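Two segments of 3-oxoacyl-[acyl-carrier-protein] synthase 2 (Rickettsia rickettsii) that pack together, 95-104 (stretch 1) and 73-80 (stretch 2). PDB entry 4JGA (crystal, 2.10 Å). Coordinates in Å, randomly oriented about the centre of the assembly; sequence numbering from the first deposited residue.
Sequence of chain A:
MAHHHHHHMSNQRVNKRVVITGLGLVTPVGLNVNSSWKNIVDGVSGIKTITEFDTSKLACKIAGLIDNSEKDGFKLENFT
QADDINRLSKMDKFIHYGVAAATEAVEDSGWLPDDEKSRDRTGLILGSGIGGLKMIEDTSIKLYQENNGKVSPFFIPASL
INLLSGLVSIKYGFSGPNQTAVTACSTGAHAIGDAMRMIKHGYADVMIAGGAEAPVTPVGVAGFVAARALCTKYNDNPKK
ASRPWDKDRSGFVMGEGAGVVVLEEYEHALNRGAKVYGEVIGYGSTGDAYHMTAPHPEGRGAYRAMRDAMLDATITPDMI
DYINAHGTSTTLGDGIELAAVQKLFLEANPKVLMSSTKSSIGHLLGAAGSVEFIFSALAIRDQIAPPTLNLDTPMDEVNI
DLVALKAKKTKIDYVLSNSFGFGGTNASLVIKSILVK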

# COMPACT_ATOMS: atom_id res chain seq x y z
N ILE A 95 -6.83 -12.22 3.08
CA ILE A 95 -5.78 -13.01 2.45
C ILE A 95 -6.37 -14.32 1.85
O ILE A 95 -5.98 -14.72 0.76
CB ILE A 95 -4.61 -13.29 3.41
CG1 ILE A 95 -3.87 -11.96 3.66
CG2 ILE A 95 -3.69 -14.35 2.84
CD1 ILE A 95 -2.88 -11.96 4.81
N HIS A 96 -7.33 -14.94 2.54
CA HIS A 96 -7.97 -16.12 2.01
C HIS A 96 -8.63 -15.78 0.67
O HIS A 96 -8.47 -16.50 -0.30
CB HIS A 96 -9.06 -16.66 2.91
CG HIS A 96 -8.61 -17.07 4.29
ND1 HIS A 96 -9.51 -17.43 5.26
CD2 HIS A 96 -7.40 -17.09 4.87
CE1 HIS A 96 -8.86 -17.72 6.38
NE2 HIS A 96 -7.58 -17.51 6.17
N TYR A 97 -9.39 -14.70 0.63
CA TYR A 97 -10.09 -14.31 -0.57
C TYR A 97 -9.10 -13.96 -1.69
O TYR A 97 -9.29 -14.35 -2.84
CB TYR A 97 -11.02 -13.13 -0.32
CG TYR A 97 -12.10 -13.34 0.71
CD1 TYR A 97 -12.59 -14.62 1.03
CD2 TYR A 97 -12.65 -12.25 1.38
CE1 TYR A 97 -13.61 -14.79 1.97
CE2 TYR A 97 -13.67 -12.42 2.31
CZ TYR A 97 -14.13 -13.68 2.62
OH TYR A 97 -15.13 -13.79 3.54
N GLY A 98 -8.06 -13.22 -1.34
CA GLY A 98 -7.01 -12.78 -2.27
C GLY A 98 -6.28 -13.97 -2.88
O GLY A 98 -6.08 -14.03 -4.08
N VAL A 99 -5.89 -14.92 -2.06
CA VAL A 99 -5.17 -16.09 -2.54
C VAL A 99 -6.08 -16.92 -3.44
O VAL A 99 -5.64 -17.42 -4.46
CB VAL A 99 -4.62 -16.92 -1.38
CG1 VAL A 99 -4.00 -18.22 -1.89
CG2 VAL A 99 -3.54 -16.14 -0.63
N ALA A 100 -7.35 -17.02 -3.08
CA ALA A 100 -8.29 -17.75 -3.91
C ALA A 100 -8.46 -17.09 -5.30
O ALA A 100 -8.39 -17.77 -6.33
CB ALA A 100 -9.63 -17.87 -3.18
N ALA A 101 -8.66 -15.78 -5.33
CA ALA A 101 -8.81 -15.09 -6.61
C ALA A 101 -7.51 -15.17 -7.46
O ALA A 101 -7.55 -15.37 -8.67
CB ALA A 101 -9.24 -13.65 -6.40
N ALA A 102 -6.37 -15.04 -6.82
CA ALA A 102 -5.10 -15.08 -7.52
C ALA A 102 -4.83 -16.49 -8.07
O ALA A 102 -4.30 -16.63 -9.15
CB ALA A 102 -3.98 -14.66 -6.61
N THR A 103 -5.22 -17.50 -7.31
CA THR A 103 -5.04 -18.88 -7.73
C THR A 103 -5.86 -19.13 -9.01
O THR A 103 -5.32 -19.64 -10.00
CB THR A 103 -5.43 -19.87 -6.62
OG1 THR A 103 -4.52 -19.71 -5.51
CG2 THR A 103 -5.38 -21.31 -7.16
N GLU A 104 -7.12 -18.70 -9.00
CA GLU A 104 -7.93 -18.78 -10.19
C GLU A 104 -7.30 -18.01 -11.40
O GLU A 104 -7.21 -18.55 -12.52
CB GLU A 104 -9.35 -18.27 -9.90
CG GLU A 104 -10.26 -18.44 -11.13
CD GLU A 104 -11.66 -17.87 -10.97
OE1 GLU A 104 -11.96 -17.17 -9.99
OE2 GLU A 104 -12.47 -18.11 -11.92
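Stretch 2 73-80: GFKLENFT

Stretch 2 lies as an irregular loop with a short 3-10 turn against one side of the stretch 1 helix, in a small, apolar and largely aromatic contact that buries 357 Å² over both sides and contains no hydrogen bond between the stretches. Stretch 1 is helical throughout, part of a helix that begins earlier in the chain and continues beyond it, with regular backbone hydrogen bonds from N of residue i+4 to O of residue i, such as Ala100 N to His96 O (3.0 Å) and Glu104 N to Ala100 O (3.1 Å). Stretch 2 starts extended at Gly73, Phe74 and Lys75, turns through the 3-10 segment Leu76 to Asn78, and leaves it through Phe79 (phi/psi -142/9) before Thr80 returns to an extended conformation. The turn is held by the hydrogen bonds Asn78 N to Lys75 O and Phe79 N to Leu76 O, both 3.1 Å.

From Phe74 to Leu76 the chain passes across the helix; from Leu76 to Phe79 it advances along it, in the helix's own N-to-C direction. The CA atoms of Tyr97 and Phe74 are 8.9 Å apart, those of His96 and Leu76 7.2 Å, and those of Ala100 and Phe79 6.2 Å, so the backbones come nearer at the Phe79 end. The wider spacing at Phe74 is bridged by its side chain, whose CA-to-CB bond points toward the helix and whose chi1 is t.

Phe79 has the largest covered area, 87 Å². Its CA-to-CB bond points toward the helix and, with chi1 p, the ring presents one face to the methyl of Ala100: CB of Ala100 is 3.5 Å from the centroid of the Phe79 ring and only 12° off the ring normal, a CH-pi contact over the face. Val99 meets the same ring at its edge, with CG1 of Val99 3.8 Å from CE2 of Phe79, while the carbonyl O of His96 approaches CZ of Phe79 to 3.6 Å.

Phe74 packs beside it, so that Ala100 touches both phenyl rings; here CB of Ala100 lies 3.8 Å from CE1 of Phe74, near the plane of that ring. Tyr97 points its CA-to-CB bond away from stretch 2, yet its ring comes back to put CD1 of Tyr97 3.7 Å from CZ of Phe74. The two rings form an edge-to-face pair, the edge of Tyr97 toward the face of Phe74, with planes at 78° and centroids 5.2 Å apart.

At His96, Leu76 covers one face of the imidazole: CD2 of Leu76 is 4.0 Å from the centroid of the His96 ring in a second CH-pi contact, and 3.7 Å from CG of His96. The Leu76 CA-to-CB bond points sideways, but the end of the side chain comes nearer.

Thr103 makes a looser contact, with its CG2 4.0 Å from O of Phe79. Its hydroxyl is occupied within the helix, where OG1 of Thr103 donates to O of Val99 at 2.8 Å. Lys75, Glu77 and Asn78 make no contact with the helix.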

# COMPACT_ATOMS: atom_id res chain seq x y z
N GLY A 73 -20.30 -23.45 0.07
CA GLY A 73 -19.60 -22.26 0.52
C GLY A 73 -18.13 -22.19 0.24
O GLY A 73 -17.49 -23.15 -0.18
N PHE A 74 -17.58 -21.02 0.50
CA PHE A 74 -16.18 -20.76 0.33
C PHE A 74 -15.34 -21.65 1.25
O PHE A 74 -15.60 -21.70 2.43
CB PHE A 74 -15.91 -19.30 0.64
CG PHE A 74 -14.48 -18.91 0.50
CD1 PHE A 74 -13.94 -18.67 -0.75
CD2 PHE A 74 -13.66 -18.78 1.63
CE1 PHE A 74 -12.63 -18.30 -0.89
CE2 PHE A 74 -12.34 -18.43 1.49
CZ PHE A 74 -11.82 -18.18 0.24
N LYS A 75 -14.33 -22.32 0.71
CA LYS A 75 -13.46 -23.19 1.50
C LYS A 75 -12.05 -23.13 0.98
O LYS A 75 -11.84 -23.20 -0.23
CB LYS A 75 -13.89 -24.66 1.41
CG LYS A 75 -15.31 -25.01 1.78
CD LYS A 75 -15.59 -26.45 1.35
CE LYS A 75 -16.71 -27.13 2.10
NZ LYS A 75 -18.07 -26.67 1.67
N LEU A 76 -11.09 -23.11 1.90
CA LEU A 76 -9.69 -23.06 1.56
C LEU A 76 -9.29 -24.24 0.70
O LEU A 76 -8.49 -24.11 -0.22
CB LEU A 76 -8.82 -23.01 2.82
CG LEU A 76 -9.05 -21.81 3.76
CD1 LEU A 76 -7.98 -21.79 4.86
CD2 LEU A 76 -9.03 -20.51 3.00
N GLU A 77 -9.90 -25.37 1.01
CA GLU A 77 -9.65 -26.66 0.39
C GLU A 77 -9.91 -26.62 -1.12
O GLU A 77 -9.27 -27.33 -1.88
CB GLU A 77 -10.60 -27.72 1.05
CG GLU A 77 -10.30 -28.15 2.49
CD GLU A 77 -10.53 -27.09 3.63
OE1 GLU A 77 -11.17 -26.03 3.45
OE2 GLU A 77 -10.04 -27.33 4.77
N ASN A 78 -10.83 -25.77 -1.54
CA ASN A 78 -11.15 -25.63 -2.97
C ASN A 78 -10.00 -25.13 -3.82
O ASN A 78 -10.05 -25.29 -5.02
CB ASN A 78 -12.35 -24.69 -3.16
CG ASN A 78 -13.64 -25.31 -2.65
OD1 ASN A 78 -13.76 -26.52 -2.57
ND2 ASN A 78 -14.61 -24.46 -2.30
N PHE A 79 -9.01 -24.49 -3.22
CA PHE A 79 -7.91 -23.91 -3.99
C PHE A 79 -6.54 -24.04 -3.35
O PHE A 79 -5.56 -23.45 -3.84
CB PHE A 79 -8.22 -22.43 -4.28
CG PHE A 79 -8.27 -21.57 -3.04
CD1 PHE A 79 -9.44 -21.45 -2.31
CD2 PHE A 79 -7.14 -20.94 -2.58
CE1 PHE A 79 -9.49 -20.69 -1.16
CE2 PHE A 79 -7.18 -20.17 -1.42
CZ PHE A 79 -8.35 -20.06 -0.71
N THR A 80 -6.46 -24.81 -2.26
CA THR A 80 -5.24 -24.91 -1.48
C THR A 80 -4.95 -26.39 -1.22
O THR A 80 -5.80 -27.12 -0.74
CB THR A 80 -5.37 -24.20 -0.12
OG1 THR A 80 -5.77 -22.83 -0.31
CG2 THR A 80 -4.03 -24.24 0.65